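Side-chain contacts in putative exported protein (Bordetella parapertussis, PDB 3OCJ), which is of unknown function but has a class I methyltransferase-like domain that probably binds S-adenosylmethionine, and carries a bound palmitic acid in the crystal: residues 125-130 / 172-177; 191-196 / 211-216; 109-114 / 222-227; 113-118 / 298-303. All coordinates share one frame; numbering follows the deposited sequence.

Contact 1 (125-130 / 172-177)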
# COMPACT_ATOMS: atom_id res chain seq x y z
N VAL A 125 3.72 -9.11 -6.01
CA VAL A 125 3.01 -9.96 -5.06
C VAL A 125 2.74 -9.14 -3.80
O VAL A 125 3.67 -8.83 -3.06
CB VAL A 125 3.88 -11.18 -4.64
CG1 VAL A 125 3.08 -12.13 -3.74
CG2 VAL A 125 4.47 -11.90 -5.87
N PRO A 126 1.47 -8.76 -3.53
CA PRO A 126 0.26 -8.97 -4.34
C PRO A 126 0.22 -7.95 -5.46
O PRO A 126 0.52 -6.77 -5.23
CB PRO A 126 -0.86 -8.70 -3.33
CG PRO A 126 -0.28 -7.65 -2.42
CD PRO A 126 1.20 -7.94 -2.34
N CYS A 127 -0.11 -8.39 -6.66
CA CYS A 127 0.06 -7.53 -7.83
C CYS A 127 -0.96 -6.41 -7.95
O CYS A 127 -0.67 -5.39 -8.58
CB CYS A 127 0.11 -8.35 -9.13
SG CYS A 127 -1.41 -9.22 -9.53
N GLY A 128 -2.13 -6.58 -7.35
CA GLY A 128 -3.21 -5.63 -7.56
C GLY A 128 -3.42 -5.42 -9.05
O GLY A 128 -3.41 -6.37 -9.83
N TRP A 129 -3.60 -4.17 -9.46
CA TRP A 129 -3.79 -3.85 -10.87
C TRP A 129 -2.46 -3.67 -11.62
O TRP A 129 -2.46 -3.33 -12.80
CB TRP A 129 -4.64 -2.58 -11.04
CG TRP A 129 -6.09 -2.78 -10.74
CD1 TRP A 129 -6.68 -3.90 -10.24
CD2 TRP A 129 -7.15 -1.83 -10.93
NE1 TRP A 129 -8.04 -3.71 -10.11
CE2 TRP A 129 -8.35 -2.44 -10.52
CE3 TRP A 129 -7.19 -0.51 -11.41
CZ2 TRP A 129 -9.58 -1.79 -10.58
CZ3 TRP A 129 -8.42 0.13 -11.46
CH2 TRP A 129 -9.59 -0.51 -11.05
N MSE A 130 -1.35 -3.89 -10.92
CA MSE A 130 -0.01 -3.83 -11.52
C MSE A 130 0.39 -2.44 -12.01
O MSE A 130 1.11 -2.29 -13.00
CB MSE A 130 0.12 -4.87 -12.65
CG MSE A 130 0.08 -6.29 -12.12
SE MSE A 130 0.13 -7.67 -13.49
CE MSE A 130 1.54 -6.97 -14.49
N ILE A 172 2.16 -10.92 -19.80
CA ILE A 172 1.69 -11.02 -18.43
C ILE A 172 1.11 -12.40 -18.13
O ILE A 172 0.30 -12.92 -18.90
CB ILE A 172 0.63 -9.94 -18.12
CG1 ILE A 172 1.22 -8.55 -18.36
CG2 ILE A 172 0.11 -10.07 -16.69
CD1 ILE A 172 0.20 -7.44 -18.30
N THR A 173 1.54 -12.98 -17.02
CA THR A 173 0.97 -14.21 -16.50
C THR A 173 0.44 -13.93 -15.11
O THR A 173 1.16 -13.39 -14.26
CB THR A 173 2.01 -15.34 -16.43
OG1 THR A 173 2.59 -15.56 -17.72
CG2 THR A 173 1.35 -16.64 -15.98
N LEU A 174 -0.82 -14.27 -14.87
CA LEU A 174 -1.45 -14.01 -13.59
C LEU A 174 -1.80 -15.30 -12.87
O LEU A 174 -2.20 -16.29 -13.48
CB LEU A 174 -2.72 -13.18 -13.78
CG LEU A 174 -2.55 -11.82 -14.45
CD1 LEU A 174 -3.91 -11.21 -14.67
CD2 LEU A 174 -1.67 -10.88 -13.62
N HIS A 175 -1.66 -15.27 -11.55
CA HIS A 175 -1.94 -16.43 -10.71
C HIS A 175 -2.76 -16.01 -9.51
O HIS A 175 -2.40 -15.06 -8.82
CB HIS A 175 -0.65 -17.06 -10.21
CG HIS A 175 0.29 -17.46 -11.30
ND1 HIS A 175 0.15 -18.64 -12.01
CD2 HIS A 175 1.38 -16.84 -11.80
CE1 HIS A 175 1.12 -18.72 -12.90
NE2 HIS A 175 1.88 -17.65 -12.80
N ARG A 176 -3.86 -16.71 -9.27
CA ARG A 176 -4.64 -16.50 -8.06
C ARG A 176 -4.04 -17.42 -7.00
O ARG A 176 -4.18 -18.65 -7.07
CB ARG A 176 -6.12 -16.84 -8.31
CG ARG A 176 -7.12 -16.08 -7.42
CD ARG A 176 -7.42 -16.80 -6.11
NE ARG A 176 -8.86 -16.87 -5.85
CZ ARG A 176 -9.43 -16.67 -4.66
NH1 ARG A 176 -8.69 -16.37 -3.60
NH2 ARG A 176 -10.74 -16.76 -4.53
N GLN A 177 -3.38 -16.81 -6.03
CA GLN A 177 -2.69 -17.53 -4.97
C GLN A 177 -2.68 -16.66 -3.73
O GLN A 177 -2.64 -15.43 -3.83
CB GLN A 177 -1.24 -17.83 -5.35
CG GLN A 177 -1.04 -18.75 -6.54
CD GLN A 177 0.42 -19.00 -6.86
OE1 GLN A 177 0.76 -19.62 -7.87
NE2 GLN A 177 1.31 -18.51 -5.99
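No flat group lies between C127 and M130 of the loop and I172 and L174 of the strand, and the closest contacts here are made by sulfur, selenium and methyl groups. The one large ring of 125-130, that of W129, turns instead to H72 of helix 68-76, the two ring planes standing at about 40°. Residue 130 is selenomethionine, and its heavy atom is the focus of the contact: M130 SE rests 3.7 Å from L174 CD2 and 4.0 Å from I172 CG2. Beyond it the chain bends at chi3 (47°), which swings the terminal methyl onto I172, with M130 CE 4.1 Å from I172 CD1. M130 and I172 thus meet end to end, whereas L174 slants across the selenium. C127 SG adds a looser touch, 4.4 Å from L174 CD2. Backbone shape delivers both loop side chains to the strand: C127 to M130 form a type II' turn, closed by the bond from M130 N to C127 O (2.9 Å). Helix 153-163 lines the same patch, with L156 on C127. In this structure G128 N bonds D150 OD2. A loop after the first strand, beside an acidic residue ending the second, matches the place where class I methyltransferases bind S-adenosylmethionine, the acid usually holding the ribose, so a cofactor site here is probable.

Contact 2 (191-196 / 211-216); sequences LTSNGL and RRFWQA
The aromatic contact comes first: L191 sets a methyl over one face of the F213 ring, a CH-pi interaction in which CD2 of L191 stands 4.0 Å from the centroid of the F213 ring and only 13° off its normal, shifted slightly toward the rim. The two side chains cross at about a right angle. L191 has its CG anti to the backbone N (chi1 -171°), which carries the branched end out from the strand to the helix. Apolar contacts extend the patch around this pair. L191 CD1 lies 3.9 Å from F213 CD1 and, more loosely, 4.4 Å from A216 CB, one helical turn further on. Such leucine-on-phenylalanine packing illustrates how a beta-alpha-beta crossover is sealed: strand 188-192 leads through helix 203-216 to strand 221-226, its parallel neighbour in the sheet, and L223 of that second strand also touches both L191 and F213. The far end of the ring meets a polar residue. S193 approaches obliquely, its OG 3.4 Å from F213 CZ and its CB 3.7 Å from F213 CE2. This buried hydroxyl is not left to the ring alone, for S193 OG is hydrogen-bonded to V125 O on the loop after strand 121-124. The backbone of S193 is tied to the other neighbouring strand, where S193 O accepts a bond from T225 OG1. Next along the chain, N194 touches the bound palmitic acid.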
# COMPACT_ATOMS: atom_id res chain seq x y z
N LEU A 191 11.28 -8.92 -7.75
CA LEU A 191 9.97 -9.10 -7.12
C LEU A 191 9.64 -7.82 -6.38
O LEU A 191 10.46 -7.28 -5.64
CB LEU A 191 9.98 -10.30 -6.16
CG LEU A 191 8.61 -10.72 -5.60
CD1 LEU A 191 8.55 -12.22 -5.24
CD2 LEU A 191 8.19 -9.88 -4.39
N THR A 192 8.44 -7.29 -6.62
CA THR A 192 7.98 -6.12 -5.90
C THR A 192 6.74 -6.46 -5.06
O THR A 192 5.88 -7.25 -5.47
CB THR A 192 7.73 -4.95 -6.88
OG1 THR A 192 7.35 -3.78 -6.14
CG2 THR A 192 6.65 -5.32 -7.89
N SER A 193 6.67 -5.86 -3.87
CA SER A 193 5.59 -6.12 -2.93
C SER A 193 5.23 -4.87 -2.15
O SER A 193 6.10 -4.25 -1.53
CB SER A 193 5.98 -7.23 -1.95
OG SER A 193 4.90 -7.52 -1.06
N ASN A 194 3.96 -4.51 -2.17
CA ASN A 194 3.46 -3.41 -1.35
C ASN A 194 2.10 -3.79 -0.79
O ASN A 194 1.27 -4.35 -1.49
CB ASN A 194 3.34 -2.14 -2.20
CG ASN A 194 2.78 -0.96 -1.42
OD1 ASN A 194 1.66 -0.50 -1.67
ND2 ASN A 194 3.55 -0.47 -0.48
N GLY A 195 1.89 -3.48 0.49
CA GLY A 195 0.57 -3.59 1.09
C GLY A 195 0.21 -4.90 1.77
O GLY A 195 -0.98 -5.20 1.97
N LEU A 196 1.20 -5.69 2.15
CA LEU A 196 0.95 -6.91 2.91
C LEU A 196 1.50 -6.82 4.32
O LEU A 196 0.79 -7.03 5.31
CB LEU A 196 1.55 -8.14 2.24
CG LEU A 196 0.83 -8.76 1.06
CD1 LEU A 196 1.60 -9.99 0.60
CD2 LEU A 196 -0.59 -9.12 1.46
N ARG A 211 11.13 -14.44 3.59
CA ARG A 211 11.85 -15.66 3.24
C ARG A 211 11.27 -16.30 1.98
O ARG A 211 12.02 -16.80 1.13
CB ARG A 211 11.85 -16.66 4.39
CG ARG A 211 13.06 -17.57 4.36
CD ARG A 211 13.03 -18.61 5.46
NE ARG A 211 12.89 -18.04 6.79
CZ ARG A 211 13.90 -17.64 7.56
NH1 ARG A 211 15.15 -17.72 7.11
NH2 ARG A 211 13.66 -17.16 8.76
N ARG A 212 9.94 -16.29 1.85
CA ARG A 212 9.32 -16.81 0.64
C ARG A 212 9.70 -15.96 -0.57
O ARG A 212 9.96 -16.49 -1.65
CB ARG A 212 7.81 -16.92 0.81
CG ARG A 212 7.44 -18.01 1.80
CD ARG A 212 5.97 -18.08 2.12
NE ARG A 212 5.72 -19.15 3.08
CZ ARG A 212 5.41 -20.39 2.75
NH1 ARG A 212 5.28 -20.73 1.47
NH2 ARG A 212 5.21 -21.30 3.70
N PHE A 213 9.76 -14.65 -0.39
CA PHE A 213 10.24 -13.78 -1.47
C PHE A 213 11.68 -14.16 -1.85
O PHE A 213 12.01 -14.27 -3.03
CB PHE A 213 10.21 -12.31 -1.05
CG PHE A 213 8.83 -11.75 -0.86
CD1 PHE A 213 7.71 -12.35 -1.41
CD2 PHE A 213 8.66 -10.57 -0.13
CE1 PHE A 213 6.44 -11.79 -1.22
CE2 PHE A 213 7.41 -10.00 0.05
CZ PHE A 213 6.29 -10.61 -0.49
N TRP A 214 12.55 -14.34 -0.86
CA TRP A 214 13.94 -14.69 -1.14
C TRP A 214 14.02 -16.01 -1.90
O TRP A 214 14.76 -16.13 -2.88
CB TRP A 214 14.69 -14.80 0.18
CG TRP A 214 16.18 -14.96 0.06
CD1 TRP A 214 17.12 -13.97 0.15
CD2 TRP A 214 16.90 -16.18 -0.18
NE1 TRP A 214 18.39 -14.51 0.00
CE2 TRP A 214 18.27 -15.86 -0.20
CE3 TRP A 214 16.51 -17.51 -0.36
CZ2 TRP A 214 19.26 -16.83 -0.40
CZ3 TRP A 214 17.50 -18.47 -0.56
CH2 TRP A 214 18.85 -18.12 -0.58
N GLN A 215 13.24 -16.99 -1.47
CA GLN A 215 13.25 -18.29 -2.12
C GLN A 215 12.75 -18.21 -3.57
O GLN A 215 13.23 -18.94 -4.44
CB GLN A 215 12.47 -19.30 -1.27
CG GLN A 215 13.20 -19.62 0.03
CD GLN A 215 12.34 -20.36 1.05
OE1 GLN A 215 11.13 -20.48 0.90
NE2 GLN A 215 12.98 -20.85 2.12
N ALA A 216 11.83 -17.28 -3.83
CA ALA A 216 11.27 -17.11 -5.17
C ALA A 216 12.23 -16.39 -6.13
O ALA A 216 12.09 -16.51 -7.34
CB ALA A 216 9.93 -16.36 -5.10

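Contact 3 (109-114 / 222-227); sequences RRALQR and ALVTSF
V224 projects from the strand into the angle between A111 and L112 on the helix, and one of its methyls does all the touching. Its CG1 stands anti to the backbone N (chi1 177°), which sets CG2 beside that N and toward the helix. The tighter half is the meeting with leucine: V224 CG2 lies 3.8 Å from L112 CD2, the two side chains slanting past each other. L112 leaves the helix at an angle to the strand, and it is the far end of its side chain that comes round to the valine. The other half is less close, with A111 CB 4.2 Å from V224 CG2; here the small side chain lets the helix backbone come near, A111 CA and V224 CA being 7.3 Å apart. All three residues are buried. By contrast, the arginines around the patch are exposed: R109 points away from the strand, and R110 NH1 forms a salt bridge with E289 OE1. F108 and T298 also touch V224, and I300 adds to the cover of A111, so the apolar patch runs on into the neighbouring strand. A helix whose small and branched apolar residues rest on a central sheet is the standard layer of a Rossmann-like alpha-beta-alpha sandwich, the fold of class I methyltransferases.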
# COMPACT_ATOMS: atom_id res chain seq x y z
N ARG A 109 8.96 2.93 -8.78
CA ARG A 109 9.15 3.02 -10.22
C ARG A 109 10.63 3.24 -10.54
O ARG A 109 11.17 2.60 -11.44
CB ARG A 109 8.29 4.14 -10.80
CG ARG A 109 6.82 3.74 -10.96
CD ARG A 109 6.01 4.87 -11.58
NE ARG A 109 6.55 5.26 -12.88
CZ ARG A 109 6.19 6.35 -13.55
NH1 ARG A 109 5.29 7.17 -13.03
NH2 ARG A 109 6.73 6.61 -14.73
N ARG A 110 11.29 4.14 -9.81
CA ARG A 110 12.71 4.38 -10.08
C ARG A 110 13.55 3.13 -9.83
O ARG A 110 14.47 2.82 -10.60
CB ARG A 110 13.26 5.56 -9.26
CG ARG A 110 12.78 6.93 -9.71
CD ARG A 110 13.61 8.05 -9.07
NE ARG A 110 13.69 7.90 -7.62
CZ ARG A 110 14.79 7.61 -6.94
NH1 ARG A 110 14.72 7.46 -5.62
NH2 ARG A 110 15.97 7.49 -7.54
N ALA A 111 13.24 2.42 -8.74
CA ALA A 111 14.02 1.24 -8.38
C ALA A 111 13.80 0.13 -9.40
O ALA A 111 14.76 -0.49 -9.86
CB ALA A 111 13.66 0.76 -6.98
N LEU A 112 12.55 -0.12 -9.76
CA LEU A 112 12.28 -1.18 -10.72
C LEU A 112 12.92 -0.83 -12.05
O LEU A 112 13.55 -1.68 -12.69
CB LEU A 112 10.78 -1.44 -10.85
CG LEU A 112 10.14 -1.99 -9.57
CD1 LEU A 112 8.63 -1.83 -9.62
CD2 LEU A 112 10.55 -3.45 -9.32
N GLN A 113 12.82 0.43 -12.47
CA GLN A 113 13.41 0.85 -13.73
C GLN A 113 14.93 0.63 -13.75
O GLN A 113 15.49 0.15 -14.74
CB GLN A 113 13.10 2.32 -14.04
CG GLN A 113 13.48 2.73 -15.45
CD GLN A 113 12.51 2.17 -16.48
OE1 GLN A 113 11.30 2.34 -16.37
NE2 GLN A 113 13.05 1.48 -17.49
N ARG A 114 15.59 0.98 -12.65
CA ARG A 114 17.03 0.83 -12.49
C ARG A 114 17.48 -0.62 -12.61
O ARG A 114 18.54 -0.91 -13.18
CB ARG A 114 17.46 1.39 -11.13
CG ARG A 114 18.86 1.02 -10.70
CD ARG A 114 19.24 1.72 -9.40
NE ARG A 114 20.46 1.16 -8.83
CZ ARG A 114 21.13 1.69 -7.81
NH1 ARG A 114 22.24 1.10 -7.38
NH2 ARG A 114 20.70 2.80 -7.23
N ALA A 222 16.56 -9.23 -6.96
CA ALA A 222 16.27 -8.18 -5.99
C ALA A 222 14.80 -8.10 -5.64
O ALA A 222 13.93 -8.39 -6.47
CB ALA A 222 16.75 -6.81 -6.52
N LEU A 223 14.56 -7.70 -4.40
CA LEU A 223 13.23 -7.42 -3.87
C LEU A 223 13.06 -5.92 -3.71
O LEU A 223 13.95 -5.25 -3.17
CB LEU A 223 13.07 -8.08 -2.50
CG LEU A 223 11.83 -7.70 -1.68
CD1 LEU A 223 10.54 -8.21 -2.32
CD2 LEU A 223 11.99 -8.24 -0.26
N VAL A 224 11.93 -5.38 -4.15
CA VAL A 224 11.56 -4.00 -3.88
C VAL A 224 10.30 -4.03 -3.04
O VAL A 224 9.24 -4.48 -3.49
CB VAL A 224 11.30 -3.22 -5.18
CG1 VAL A 224 10.84 -1.79 -4.88
CG2 VAL A 224 12.55 -3.22 -6.06
N THR A 225 10.39 -3.59 -1.79
CA THR A 225 9.20 -3.55 -0.96
C THR A 225 9.17 -2.26 -0.13
O THR A 225 9.91 -1.31 -0.44
CB THR A 225 9.03 -4.85 -0.12
OG1 THR A 225 7.73 -4.90 0.48
CG2 THR A 225 10.11 -5.00 0.95
N SER A 226 8.31 -2.21 0.87
CA SER A 226 8.03 -0.97 1.58
C SER A 226 7.51 -1.28 2.96
O SER A 226 7.15 -2.42 3.26
CB SER A 226 6.97 -0.18 0.85
OG SER A 226 5.77 -0.95 0.81
N PHE A 227 7.47 -0.28 3.82
CA PHE A 227 6.89 -0.47 5.14
C PHE A 227 6.50 0.88 5.72
O PHE A 227 7.18 1.88 5.47
CB PHE A 227 7.88 -1.19 6.08
CG PHE A 227 9.24 -0.52 6.18
CD1 PHE A 227 9.58 0.21 7.29
CD2 PHE A 227 10.14 -0.63 5.13
CE1 PHE A 227 10.83 0.81 7.38
CE2 PHE A 227 11.39 -0.03 5.21
CZ PHE A 227 11.72 0.70 6.33

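Contact 4 (113-118 / 298-303)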
# COMPACT_ATOMS: atom_id res chain seq x y z
N GLN A 113 12.82 0.43 -12.47
CA GLN A 113 13.41 0.85 -13.73
C GLN A 113 14.93 0.63 -13.75
O GLN A 113 15.49 0.15 -14.74
CB GLN A 113 13.10 2.32 -14.04
CG GLN A 113 13.48 2.73 -15.45
CD GLN A 113 12.51 2.17 -16.48
OE1 GLN A 113 11.30 2.34 -16.37
NE2 GLN A 113 13.05 1.48 -17.49
N ARG A 114 15.59 0.98 -12.65
CA ARG A 114 17.03 0.83 -12.49
C ARG A 114 17.48 -0.62 -12.61
O ARG A 114 18.54 -0.91 -13.18
CB ARG A 114 17.46 1.39 -11.13
CG ARG A 114 18.86 1.02 -10.70
CD ARG A 114 19.24 1.72 -9.40
NE ARG A 114 20.46 1.16 -8.83
CZ ARG A 114 21.13 1.69 -7.81
NH1 ARG A 114 22.24 1.10 -7.38
NH2 ARG A 114 20.70 2.80 -7.23
N HIS A 115 16.67 -1.54 -12.09
CA HIS A 115 17.06 -2.95 -12.02
C HIS A 115 16.61 -3.78 -13.23
O HIS A 115 17.07 -4.89 -13.42
CB HIS A 115 16.56 -3.57 -10.71
CG HIS A 115 17.24 -3.03 -9.50
ND1 HIS A 115 18.36 -3.62 -8.95
CD2 HIS A 115 16.99 -1.94 -8.74
CE1 HIS A 115 18.76 -2.92 -7.90
NE2 HIS A 115 17.95 -1.89 -7.76
N LEU A 116 15.71 -3.22 -14.03
CA LEU A 116 15.18 -3.91 -15.21
C LEU A 116 16.29 -4.20 -16.22
O LEU A 116 17.16 -3.35 -16.45
CB LEU A 116 14.11 -3.03 -15.86
CG LEU A 116 12.93 -3.65 -16.62
CD1 LEU A 116 12.08 -4.49 -15.69
CD2 LEU A 116 12.11 -2.53 -17.24
N ARG A 117 16.28 -5.39 -16.81
CA ARG A 117 17.19 -5.74 -17.90
C ARG A 117 16.40 -6.52 -18.95
O ARG A 117 15.35 -7.10 -18.64
CB ARG A 117 18.33 -6.64 -17.40
CG ARG A 117 19.26 -6.01 -16.36
CD ARG A 117 20.08 -4.89 -16.94
NE ARG A 117 21.07 -4.41 -15.98
CZ ARG A 117 20.83 -3.47 -15.07
NH1 ARG A 117 19.63 -2.90 -15.01
NH2 ARG A 117 21.77 -3.10 -14.22
N PRO A 118 16.90 -6.58 -20.19
CA PRO A 118 16.21 -7.36 -21.22
C PRO A 118 15.99 -8.80 -20.77
O PRO A 118 16.89 -9.39 -20.17
CB PRO A 118 17.18 -7.32 -22.42
CG PRO A 118 17.98 -6.06 -22.21
CD PRO A 118 18.11 -5.91 -20.71
N THR A 298 10.76 2.88 1.04
CA THR A 298 10.95 1.80 0.09
C THR A 298 12.27 1.14 0.46
O THR A 298 13.22 1.83 0.87
CB THR A 298 11.01 2.38 -1.32
OG1 THR A 298 9.73 2.95 -1.64
CG2 THR A 298 11.40 1.35 -2.39
N VAL A 299 12.35 -0.17 0.32
CA VAL A 299 13.61 -0.88 0.51
C VAL A 299 13.89 -1.80 -0.67
O VAL A 299 12.99 -2.52 -1.14
CB VAL A 299 13.64 -1.64 1.85
CG1 VAL A 299 12.48 -2.66 1.95
CG2 VAL A 299 14.99 -2.33 2.06
N ILE A 300 15.13 -1.76 -1.14
CA ILE A 300 15.61 -2.64 -2.20
C ILE A 300 16.61 -3.59 -1.56
O ILE A 300 17.60 -3.15 -0.96
CB ILE A 300 16.27 -1.88 -3.36
CG1 ILE A 300 15.32 -0.80 -3.90
CG2 ILE A 300 16.64 -2.86 -4.47
CD1 ILE A 300 15.47 0.58 -3.28
N ALA A 301 16.35 -4.89 -1.66
CA ALA A 301 17.13 -5.92 -0.98
C ALA A 301 17.67 -6.92 -1.99
O ALA A 301 16.93 -7.40 -2.84
CB ALA A 301 16.25 -6.61 0.05
N ARG A 302 18.95 -7.27 -1.89
CA ARG A 302 19.58 -8.16 -2.86
C ARG A 302 19.66 -9.61 -2.37
O ARG A 302 19.98 -9.86 -1.21
CB ARG A 302 20.99 -7.66 -3.19
CG ARG A 302 21.80 -8.60 -4.06
CD ARG A 302 21.42 -8.46 -5.53
NE ARG A 302 21.57 -7.09 -6.00
CZ ARG A 302 20.99 -6.61 -7.10
NH1 ARG A 302 21.18 -5.34 -7.46
NH2 ARG A 302 20.22 -7.39 -7.83
N LYS A 303 19.38 -10.56 -3.26
CA LYS A 303 19.69 -11.96 -3.02
C LYS A 303 21.07 -12.24 -3.60
O LYS A 303 21.30 -11.98 -4.78
CB LYS A 303 18.67 -12.88 -3.67
CG LYS A 303 18.97 -14.36 -3.49
CD LYS A 303 17.82 -15.22 -3.95
CE LYS A 303 18.15 -16.71 -3.81
NZ LYS A 303 16.94 -17.56 -3.99
O HOH W 1 18.83 -6.60 -9.99
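H115, in the last turn of helix 96-115, reaches I300 and R302 of strand 298-302 through its imidazole. At CB the chain turns so that CG is anti to the carbonyl carbon (chi1 -68°), and the ring is sent toward the strand. H115 ND1 then meets a water molecule at 3.2 Å and lies 3.6 Å from R302 NH1. CE1 comes next. R302 NH1 is 3.5 Å from H115 CE1, in the plane of the ring and at its edge, while the guanidinium plane is turned 50° from that of the imidazole. The same carbon, H115 CE1, is 4.0 Å from I300 CG2, and the tip, H115 NE2, sits nearer still to that methyl, 3.7 Å from I300 CG2. The strand reached in this way runs antiparallel between 221-226 and 286-289, in the sheet order 3-2-1-4-5-7-6 that marks the class I methyltransferase fold. R302 arrives with its chain bent at chi2 and chi3, so that the guanidinium doubles back to the histidine. R302 NH2 donates to the shared water at 2.7 Å and also bonds G220 O, which anchors the group. Its positive charge would be expected to disfavour protonation of H115. Where the helix ends, R117 folds back as a brace: R117 NH1 bonds R114 O and L116 O, each at 2.9 Å, and both acceptors lie close to the plane of the guanidinium.

All four contacts reach one sheet, but their chemistry follows their depth. Contacts 2 and 3 are buried and largely apolar; alternate residues of strands 188-192 and 221-226 send side chains to helix 203-216 on one face and helix 96-115 on the other. Contacts 3 and 4 share helix 96-115, their centres about 5 Å apart; as the helix runs out toward solvent, methyls give way to imidazole, guanidinium and water. Contact 1, partly buried at the far edge strand, is again apolar, though it relies on a loop rather than a helix. Contacts 1 and 2 touch where P126 packs on L196, while contacts 2 and 4 are tied by K303 NZ bonding W214 O.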